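Local coordinates for protein beta-glucuronidase (uncultured Clostridium sp., PDB 6U7J) that hydrolyses beta-glucuronides as a family 2 glycoside hydrolase of a gut microbe, probably including estrogen glucuronides, which releases the active estrogens, at residues Val359-Pro364 with Pro407-Trp412; Gly508-Ala513 with Asp566-Gly571; Lys330-Asn335 with Glu588-Met593. All coordinates share one frame; numbering follows the deposited sequence.

Interaction 1 (Val359-Pro364 with Pro407-Trp412); sequences VIDEVP and PCVVMW
V359 to D361 pairs in parallel with V409 to W412, and the two short strands are twisted 40° against each other. Two bonds near the middle are almost straight: V410 N gives to V359 O at 3.1 Å, and D361 N gives to M411 O at 3.0 Å. At the start, V359 N reaches C408 O from above its carbonyl plane, 2.9 Å away.

The side chains divide between the two faces of the sheet. On one face I360 and M411 run side by side, and the methyl CE of M411 touches CD1 of I360 at 3.7 Å. The M411 chain bends at its last torsion (chi3 58°), which turns CE to that branch.

V359, D361, V409 and W412 share the other face. D361 lies alongside W412, with carboxylate and ring planes 24° apart. Its OD2 is 3.5 Å from CZ3 of W412 and also touches CG2 of V409. CG1 of V409 sits over one face of the indole, near the rim. The NE1 of W412 bonds to D440.

M349 and L399 pack on D361 from the barrel helices. D403 also lies close to OD2 of D361. Two carboxylates so near each other, that of D361 buried, may raise the proton affinity of one of them.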
loop_
_atom_site.group_PDB
_atom_site.type_symbol
_atom_site.label_atom_id
_atom_site.label_comp_id
_atom_site.label_asym_id
_atom_site.label_seq_id
_atom_site.Cartn_x
_atom_site.Cartn_y
_atom_site.Cartn_z
ATOM N N VAL B 359 16.669 -28.893 -11.045
ATOM C CA VAL B 359 16.604 -27.719 -11.904
ATOM C C VAL B 359 16.272 -28.154 -13.326
ATOM O O VAL B 359 16.794 -29.158 -13.821
ATOM C CB VAL B 359 17.928 -26.925 -11.841
ATOM C CG1 VAL B 359 17.956 -25.792 -12.835
ATOM C CG2 VAL B 359 18.149 -26.389 -10.444
ATOM N N ILE B 360 15.360 -27.426 -13.961
ATOM C CA ILE B 360 15.158 -27.488 -15.401
ATOM C C ILE B 360 15.923 -26.309 -15.988
ATOM O O ILE B 360 15.608 -25.151 -15.695
ATOM C CB ILE B 360 13.665 -27.436 -15.776
ATOM C CG1 ILE B 360 12.888 -28.601 -15.168
ATOM C CG2 ILE B 360 13.480 -27.458 -17.295
ATOM C CD1 ILE B 360 11.367 -28.446 -15.332
ATOM N N ASP B 361 16.935 -26.601 -16.798
ATOM C CA ASP B 361 17.855 -25.614 -17.362
ATOM C C ASP B 361 17.408 -25.205 -18.767
ATOM O O ASP B 361 17.256 -26.063 -19.649
ATOM C CB ASP B 361 19.256 -26.221 -17.407
ATOM C CG ASP B 361 20.363 -25.213 -17.189
ATOM O OD1 ASP B 361 20.137 -23.978 -17.268
ATOM O OD2 ASP B 361 21.494 -25.683 -16.969
ATOM N N GLU B 362 17.233 -23.895 -18.991
ATOM C CA GLU B 362 16.536 -23.399 -20.176
ATOM C C GLU B 362 17.371 -22.377 -20.949
ATOM O O GLU B 362 18.016 -21.513 -20.345
ATOM C CB GLU B 362 15.188 -22.775 -19.781
ATOM C CG GLU B 362 14.260 -22.457 -20.956
ATOM C CD GLU B 362 12.865 -22.014 -20.505
ATOM O OE1 GLU B 362 11.982 -22.897 -20.341
ATOM O OE2 GLU B 362 12.659 -20.786 -20.300
ATOM N N VAL B 363 17.337 -22.460 -22.284
ATOM C CA VAL B 363 18.029 -21.492 -23.146
ATOM C C VAL B 363 17.098 -20.329 -23.485
ATOM O O VAL B 363 15.872 -20.482 -23.432
ATOM C CB VAL B 363 18.567 -22.154 -24.433
ATOM C CG1 VAL B 363 19.708 -23.121 -24.103
ATOM C CG2 VAL B 363 17.452 -22.829 -25.229
ATOM N N PRO B 364 17.618 -19.156 -23.866
ATOM C CA PRO B 364 16.730 -18.001 -24.061
ATOM C C PRO B 364 16.007 -17.987 -25.401
ATOM O O PRO B 364 15.882 -16.934 -26.034
ATOM C CB PRO B 364 17.674 -16.798 -23.932
ATOM C CG PRO B 364 19.085 -17.377 -23.715
ATOM C CD PRO B 364 19.025 -18.813 -24.126
ATOM N N PRO B 407 24.890 -32.164 -11.360
ATOM C CA PRO B 407 23.813 -33.091 -11.022
ATOM C C PRO B 407 22.482 -32.401 -10.776
ATOM O O PRO B 407 21.424 -33.045 -10.937
ATOM C CB PRO B 407 24.319 -33.777 -9.745
ATOM C CG PRO B 407 25.230 -32.742 -9.126
ATOM C CD PRO B 407 25.894 -32.052 -10.283
ATOM N N CYS B 408 22.447 -31.122 -10.414
ATOM C CA CYS B 408 21.132 -30.530 -10.173
ATOM C C CYS B 408 20.315 -30.446 -11.478
ATOM O O CYS B 408 19.084 -30.540 -11.423
ATOM C CB CYS B 408 21.270 -29.171 -9.465
ATOM S SG CYS B 408 21.956 -27.861 -10.535
ATOM N N VAL B 409 20.972 -30.375 -12.640
ATOM C CA VAL B 409 20.243 -30.271 -13.898
ATOM C C VAL B 409 19.701 -31.638 -14.305
ATOM O O VAL B 409 20.471 -32.546 -14.620
ATOM C CB VAL B 409 21.117 -29.689 -15.006
ATOM C CG1 VAL B 409 20.397 -29.739 -16.367
ATOM C CG2 VAL B 409 21.492 -28.274 -14.646
ATOM N N VAL B 410 18.371 -31.800 -14.316
ATOM C CA VAL B 410 17.798 -33.077 -14.721
ATOM C C VAL B 410 17.079 -32.999 -16.050
ATOM O O VAL B 410 16.610 -34.041 -16.548
ATOM C CB VAL B 410 16.870 -33.657 -13.640
ATOM C CG1 VAL B 410 17.611 -33.705 -12.299
ATOM C CG2 VAL B 410 15.555 -32.856 -13.550
ATOM N N MET B 411 17.008 -31.827 -16.671
ATOM C CA MET B 411 16.269 -31.719 -17.917
ATOM C C MET B 411 16.643 -30.411 -18.603
ATOM O O MET B 411 16.940 -29.420 -17.933
ATOM C CB MET B 411 14.753 -31.796 -17.658
ATOM C CG MET B 411 13.888 -31.804 -18.922
ATOM S SD MET B 411 12.241 -32.536 -18.681
ATOM C CE MET B 411 11.590 -31.499 -17.375
ATOM N N TRP B 412 16.653 -30.430 -19.943
ATOM C CA TRP B 412 16.898 -29.237 -20.744
ATOM C C TRP B 412 15.572 -28.763 -21.310
ATOM O O TRP B 412 14.837 -29.555 -21.902
ATOM C CB TRP B 412 17.862 -29.488 -21.915
ATOM C CG TRP B 412 19.185 -30.112 -21.564
ATOM C CD1 TRP B 412 19.589 -31.364 -21.875
ATOM C CD2 TRP B 412 20.280 -29.498 -20.865
ATOM N NE1 TRP B 412 20.853 -31.591 -21.392
ATOM C CE2 TRP B 412 21.304 -30.464 -20.767
ATOM C CE3 TRP B 412 20.487 -28.235 -20.296
ATOM C CZ2 TRP B 412 22.518 -30.213 -20.127
ATOM C CZ3 TRP B 412 21.691 -27.984 -19.656
ATOM C CH2 TRP B 412 22.694 -28.968 -19.580
#

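Interaction 2 (Gly508-Ala513 with Asp566-Gly571); sequences GADTIA and DGNKKG
The carboxylate of D510 reaches across between two loops and takes a separate partner on each oxygen. OD1 forms a salt bridge with NZ of K570 at 2.8 Å, met on the syn side. OD2 accepts from the backbone N of K569 at 2.9 Å, on the anti side. Both donors lie about 30° out of the carboxylate plane. A water lies within bonding distance of both OD2 and the carbonyl O of G567, though it may not donate to both at once. D510 CG stands anti to its carbonyl carbon (chi1 -75°), which brings both oxygens over the loop opposite.

The K570 chain crosses D510 obliquely, and its CG packs 3.6 Å from CG of D510. A bend at the end of the chain (chi4 57°) turns NZ to OD1. Y474 is a second partner of NZ.

N568 folds its own loop as an Asx turn: its OD1 accepts from K570 N at 2.8 Å. The two loops follow barrel strands 502-506 and 545-551, which are neighbours in the TIM barrel sheet. The contact thus joins two strand-to-helix loops beyond adjacent strands.

The backbones also bond directly. T511 N gives to K569 O at 2.8 Å, from well above the carbonyl plane. Water 1 links A509 N to K570 O. Farther along, CD1 of I512 meets CG of K569 at 3.7 Å, while NZ of K569 turns back to V565 O. I512 also packs on V565 of the second subunit.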
loop_
_atom_site.group_PDB
_atom_site.type_symbol
_atom_site.label_atom_id
_atom_site.label_comp_id
_atom_site.label_asym_id
_atom_site.label_seq_id
_atom_site.Cartn_x
_atom_site.Cartn_y
_atom_site.Cartn_z
ATOM N N GLY B 508 -1.054 -19.038 -12.496
ATOM C CA GLY B 508 -1.094 -18.073 -11.403
ATOM C C GLY B 508 -1.888 -16.828 -11.781
ATOM O O GLY B 508 -2.660 -16.832 -12.738
ATOM N N ALA B 509 -1.674 -15.765 -11.002
ATOM C CA ALA B 509 -2.518 -14.578 -11.093
ATOM C C ALA B 509 -1.773 -13.380 -10.519
ATOM O O ALA B 509 -1.113 -13.503 -9.484
ATOM C CB ALA B 509 -3.837 -14.795 -10.339
ATOM N N ASP B 510 -1.881 -12.226 -11.188
ATOM C CA ASP B 510 -1.267 -11.014 -10.660
ATOM C C ASP B 510 -1.945 -10.634 -9.350
ATOM O O ASP B 510 -3.180 -10.688 -9.225
ATOM C CB ASP B 510 -1.370 -9.854 -11.650
ATOM C CG ASP B 510 -0.399 -9.977 -12.813
ATOM O OD1 ASP B 510 -0.719 -10.718 -13.771
ATOM O OD2 ASP B 510 0.680 -9.323 -12.781
ATOM N N THR B 511 -1.129 -10.254 -8.369
ATOM C CA THR B 511 -1.622 -9.986 -7.024
ATOM C C THR B 511 -0.920 -8.765 -6.454
ATOM O O THR B 511 0.314 -8.747 -6.360
ATOM C CB THR B 511 -1.404 -11.205 -6.130
ATOM O OG1 THR B 511 -2.004 -12.336 -6.768
ATOM C CG2 THR B 511 -2.056 -10.991 -4.758
ATOM N N ILE B 512 -1.694 -7.740 -6.100
ATOM C CA ILE B 512 -1.134 -6.556 -5.458
ATOM C C ILE B 512 -1.117 -6.801 -3.961
ATOM O O ILE B 512 -2.173 -6.960 -3.340
ATOM C CB ILE B 512 -1.931 -5.288 -5.782
ATOM C CG1 ILE B 512 -2.127 -5.108 -7.296
ATOM C CG2 ILE B 512 -1.223 -4.076 -5.166
ATOM C CD1 ILE B 512 -0.803 -4.972 -8.086
ATOM N N ALA B 513 0.076 -6.831 -3.378
ATOM C CA ALA B 513 0.172 -6.987 -1.938
ATOM C C ALA B 513 -0.691 -5.939 -1.250
ATOM O O ALA B 513 -0.629 -4.743 -1.568
ATOM C CB ALA B 513 1.628 -6.867 -1.479
ATOM N N ASP B 566 3.675 -1.674 -12.515
ATOM C CA ASP B 566 5.107 -1.652 -12.185
ATOM C C ASP B 566 5.717 -3.057 -12.288
ATOM O O ASP B 566 6.466 -3.509 -11.416
ATOM C CB ASP B 566 5.356 -1.048 -10.798
ATOM C CG ASP B 566 6.840 -0.699 -10.561
ATOM O OD1 ASP B 566 7.595 -0.517 -11.551
ATOM O OD2 ASP B 566 7.261 -0.615 -9.385
ATOM N N GLY B 567 5.384 -3.752 -13.373
ATOM C CA GLY B 567 5.952 -5.049 -13.666
ATOM C C GLY B 567 4.949 -6.178 -13.508
ATOM O O GLY B 567 3.729 -5.985 -13.503
ATOM N N ASN B 568 5.484 -7.387 -13.377
ATOM C CA ASN B 568 4.657 -8.577 -13.240
ATOM C C ASN B 568 4.424 -8.843 -11.760
ATOM O O ASN B 568 5.387 -8.971 -10.987
ATOM C CB ASN B 568 5.319 -9.775 -13.918
ATOM C CG ASN B 568 4.414 -10.989 -13.963
ATOM O OD1 ASN B 568 3.879 -11.415 -12.938
ATOM N ND2 ASN B 568 4.229 -11.551 -15.155
ATOM N N LYS B 569 3.153 -8.922 -11.370
ATOM C CA LYS B 569 2.764 -9.076 -9.974
ATOM C C LYS B 569 2.262 -10.483 -9.659
ATOM O O LYS B 569 1.611 -10.689 -8.624
ATOM C CB LYS B 569 1.705 -8.037 -9.604
ATOM C CG LYS B 569 2.244 -6.601 -9.438
ATOM C CD LYS B 569 3.461 -6.592 -8.513
ATOM C CE LYS B 569 3.745 -5.201 -7.980
ATOM N NZ LYS B 569 4.698 -4.492 -8.874
ATOM N N LYS B 570 2.555 -11.466 -10.523
ATOM C CA LYS B 570 2.162 -12.850 -10.243
ATOM C C LYS B 570 3.053 -13.522 -9.210
ATOM O O LYS B 570 2.827 -14.699 -8.897
ATOM C CB LYS B 570 2.155 -13.700 -11.521
ATOM C CG LYS B 570 1.235 -13.194 -12.627
ATOM C CD LYS B 570 0.910 -14.309 -13.613
ATOM C CE LYS B 570 -0.099 -13.842 -14.646
ATOM N NZ LYS B 570 0.425 -12.654 -15.355
ATOM N N GLY B 571 4.058 -12.827 -8.685
ATOM C CA GLY B 571 4.887 -13.380 -7.627
ATOM C C GLY B 571 4.094 -13.933 -6.450
ATOM O O GLY B 571 3.088 -13.344 -6.025
HETATM O O HOH W 1 0.539 -16.147 -9.221
HETATM O O HOH W 2 0.789 -6.394 -12.894
#

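Interaction 3 (Lys330-Asn335 with Glu588-Met593); sequences KWIGAN and ERWRKM
The carbonyl O of K330 receives two donors. One is G333 N, from the turn that ends its own helix. The other is NH1 of R591, at 3.0 Å, in a weak and bent bond. The firmer grip of R591 is on the next carbonyl: NE gives to W331 O at 3.0 Å, almost straight at 177°. W331 O lies in the guanidinium plane. The R591 chain runs extended from CG to NE and carries the guanidinium from its own helix to the end of the other. These carbonyls belong to the last turn of helix 319-332, whose negative end would probably attract the cation.

G333 ends that helix in a Schellman motif with positive phi (87°). It has no side chain, which lets CG of R591 come to 4.1 Å from its CA.

W590 fills the space beside the turn. Its CB is 3.6 Å from I332 O, which lies at the edge of the indole. CG2 of I332 also meets the ring edge, in plane, and CB of A334 touches CZ3 at 3.9 Å. The indole NE1 bonds to E548, and F304 meets the ring edge-to-face.

K302 binds W590 O from strand 297-305. Here the first and last helices of the barrel meet, as where a TIM barrel closes on itself, and the first ends in a Schellman motif.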
loop_
_atom_site.group_PDB
_atom_site.type_symbol
_atom_site.label_atom_id
_atom_site.label_comp_id
_atom_site.label_asym_id
_atom_site.label_seq_id
_atom_site.Cartn_x
_atom_site.Cartn_y
_atom_site.Cartn_z
ATOM N N LYS B 330 13.050 -23.563 0.453
ATOM C CA LYS B 330 12.999 -24.595 1.476
ATOM C C LYS B 330 11.817 -24.381 2.415
ATOM O O LYS B 330 11.151 -25.341 2.814
ATOM C CB LYS B 330 14.313 -24.609 2.254
ATOM C CG LYS B 330 14.364 -25.661 3.360
ATOM C CD LYS B 330 15.582 -25.427 4.241
ATOM C CE LYS B 330 15.799 -26.572 5.204
ATOM N NZ LYS B 330 16.054 -27.846 4.462
ATOM N N TRP B 331 11.539 -23.127 2.773
ATOM C CA TRP B 331 10.449 -22.845 3.703
ATOM C C TRP B 331 9.107 -23.217 3.092
ATOM O O TRP B 331 8.278 -23.861 3.739
ATOM C CB TRP B 331 10.481 -21.369 4.110
ATOM C CG TRP B 331 9.272 -20.903 4.898
ATOM C CD1 TRP B 331 9.081 -20.987 6.257
ATOM C CD2 TRP B 331 8.110 -20.261 4.371
ATOM N NE1 TRP B 331 7.868 -20.440 6.601
ATOM C CE2 TRP B 331 7.249 -19.990 5.463
ATOM C CE3 TRP B 331 7.712 -19.881 3.083
ATOM C CZ2 TRP B 331 6.013 -19.369 5.301
ATOM C CZ3 TRP B 331 6.476 -19.266 2.921
ATOM C CH2 TRP B 331 5.642 -19.014 4.029
ATOM N N ILE B 332 8.893 -22.860 1.825
ATOM C CA ILE B 332 7.609 -23.128 1.188
ATOM C C ILE B 332 7.442 -24.585 0.792
ATOM O O ILE B 332 6.343 -24.972 0.385
ATOM C CB ILE B 332 7.420 -22.219 -0.041
ATOM C CG1 ILE B 332 5.923 -22.000 -0.325
ATOM C CG2 ILE B 332 8.182 -22.775 -1.230
ATOM C CD1 ILE B 332 5.600 -20.791 -1.187
ATOM N N GLY B 333 8.486 -25.408 0.919
ATOM C CA GLY B 333 8.401 -26.806 0.525
ATOM C C GLY B 333 8.699 -27.080 -0.935
ATOM O O GLY B 333 8.411 -28.183 -1.419
ATOM N N ALA B 334 9.237 -26.108 -1.663
ATOM C CA ALA B 334 9.599 -26.354 -3.046
ATOM C C ALA B 334 10.792 -27.309 -3.111
ATOM O O ALA B 334 11.581 -27.420 -2.167
ATOM C CB ALA B 334 9.918 -25.034 -3.752
ATOM N N ASN B 335 10.903 -28.025 -4.226
ATOM C CA ASN B 335 12.047 -28.899 -4.445
ATOM C C ASN B 335 12.760 -28.640 -5.765
ATOM O O ASN B 335 13.725 -29.351 -6.077
ATOM C CB ASN B 335 11.627 -30.389 -4.369
ATOM C CG ASN B 335 10.614 -30.778 -5.433
ATOM O OD1 ASN B 335 10.401 -30.064 -6.409
ATOM N ND2 ASN B 335 9.972 -31.928 -5.238
ATOM N N GLU B 588 1.508 -25.236 2.998
ATOM C CA GLU B 588 0.814 -26.348 3.648
ATOM C C GLU B 588 0.597 -27.507 2.682
ATOM O O GLU B 588 0.729 -28.671 3.064
ATOM C CB GLU B 588 -0.526 -25.892 4.236
ATOM C CG GLU B 588 -0.389 -24.957 5.443
ATOM C CD GLU B 588 0.329 -25.600 6.632
ATOM O OE1 GLU B 588 -0.206 -26.584 7.198
ATOM O OE2 GLU B 588 1.422 -25.113 7.006
ATOM N N ARG B 589 0.276 -27.220 1.426
ATOM C CA ARG B 589 0.172 -28.296 0.448
ATOM C C ARG B 589 1.533 -28.958 0.189
ATOM O O ARG B 589 1.693 -30.171 0.366
ATOM C CB ARG B 589 -0.429 -27.749 -0.840
ATOM C CG ARG B 589 -0.363 -28.682 -2.030
ATOM C CD ARG B 589 -0.944 -27.957 -3.216
ATOM N NE ARG B 589 -0.787 -28.655 -4.488
ATOM C CZ ARG B 589 -1.576 -29.639 -4.900
ATOM N NH1 ARG B 589 -1.373 -30.203 -6.084
ATOM N NH2 ARG B 589 -2.558 -30.072 -4.119
ATOM N N TRP B 590 2.540 -28.176 -0.219
ATOM C CA TRP B 590 3.794 -28.798 -0.650
ATOM C C TRP B 590 4.520 -29.493 0.497
ATOM O O TRP B 590 5.173 -30.516 0.279
ATOM C CB TRP B 590 4.725 -27.769 -1.297
ATOM C CG TRP B 590 4.333 -27.381 -2.698
ATOM C CD1 TRP B 590 3.395 -27.975 -3.491
ATOM C CD2 TRP B 590 4.864 -26.287 -3.460
ATOM N NE1 TRP B 590 3.305 -27.319 -4.699
ATOM C CE2 TRP B 590 4.202 -26.282 -4.705
ATOM C CE3 TRP B 590 5.832 -25.313 -3.207
ATOM C CZ2 TRP B 590 4.478 -25.339 -5.695
ATOM C CZ3 TRP B 590 6.101 -24.367 -4.193
ATOM C CH2 TRP B 590 5.435 -24.394 -5.421
ATOM N N ARG B 591 4.418 -28.974 1.719
ATOM C CA ARG B 591 5.092 -29.643 2.825
ATOM C C ARG B 591 4.430 -30.965 3.198
ATOM O O ARG B 591 5.075 -31.798 3.832
ATOM C CB ARG B 591 5.160 -28.727 4.050
ATOM C CG ARG B 591 6.200 -27.613 3.881
ATOM C CD ARG B 591 6.609 -26.980 5.205
ATOM N NE ARG B 591 7.972 -26.452 5.120
ATOM C CZ ARG B 591 9.050 -27.066 5.605
ATOM N NH1 ARG B 591 10.247 -26.510 5.475
ATOM N NH2 ARG B 591 8.926 -28.234 6.224
ATOM N N LYS B 592 3.168 -31.180 2.818
ATOM C CA LYS B 592 2.539 -32.467 3.084
ATOM C C LYS B 592 2.691 -33.449 1.930
ATOM O O LYS B 592 2.361 -34.627 2.100
ATOM C CB LYS B 592 1.054 -32.298 3.427
ATOM C CG LYS B 592 0.776 -31.862 4.883
ATOM C CD LYS B 592 1.504 -30.554 5.272
ATOM C CE LYS B 592 1.241 -30.103 6.707
ATOM N NZ LYS B 592 2.188 -30.770 7.651
ATOM N N MET B 593 3.186 -33.003 0.772
ATOM C CA MET B 593 3.548 -33.904 -0.316
ATOM C C MET B 593 4.989 -34.360 -0.141
ATOM O O MET B 593 5.299 -35.087 0.796
ATOM C CB MET B 593 3.382 -33.230 -1.676
ATOM C CG MET B 593 2.013 -32.679 -1.940
ATOM S SD MET B 593 2.002 -31.677 -3.453
ATOM C CE MET B 593 2.321 -32.960 -4.651
#

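In the fold
From the N terminus, K330-N335 comes first, at the end of helix 319-332 and just before strand 336-338. Its partner E588-M593 is almost the last of the chain, so interaction 3 closes a loop of 252 residues around nearly all of the barrel. The other two contacts fall within that loop, one after the other. Interaction 1 closes 42 residues, including helix 386-403, and joins neighbouring strands 358-362 and 409-416. Interaction 2 then closes 52 residues, including helix 525-540 and strand 545-551, and ties two loops together. None touch: nearest atoms of interactions 1 and 3 are about 6 Å apart, and those of 2 and 3 about 9 Å.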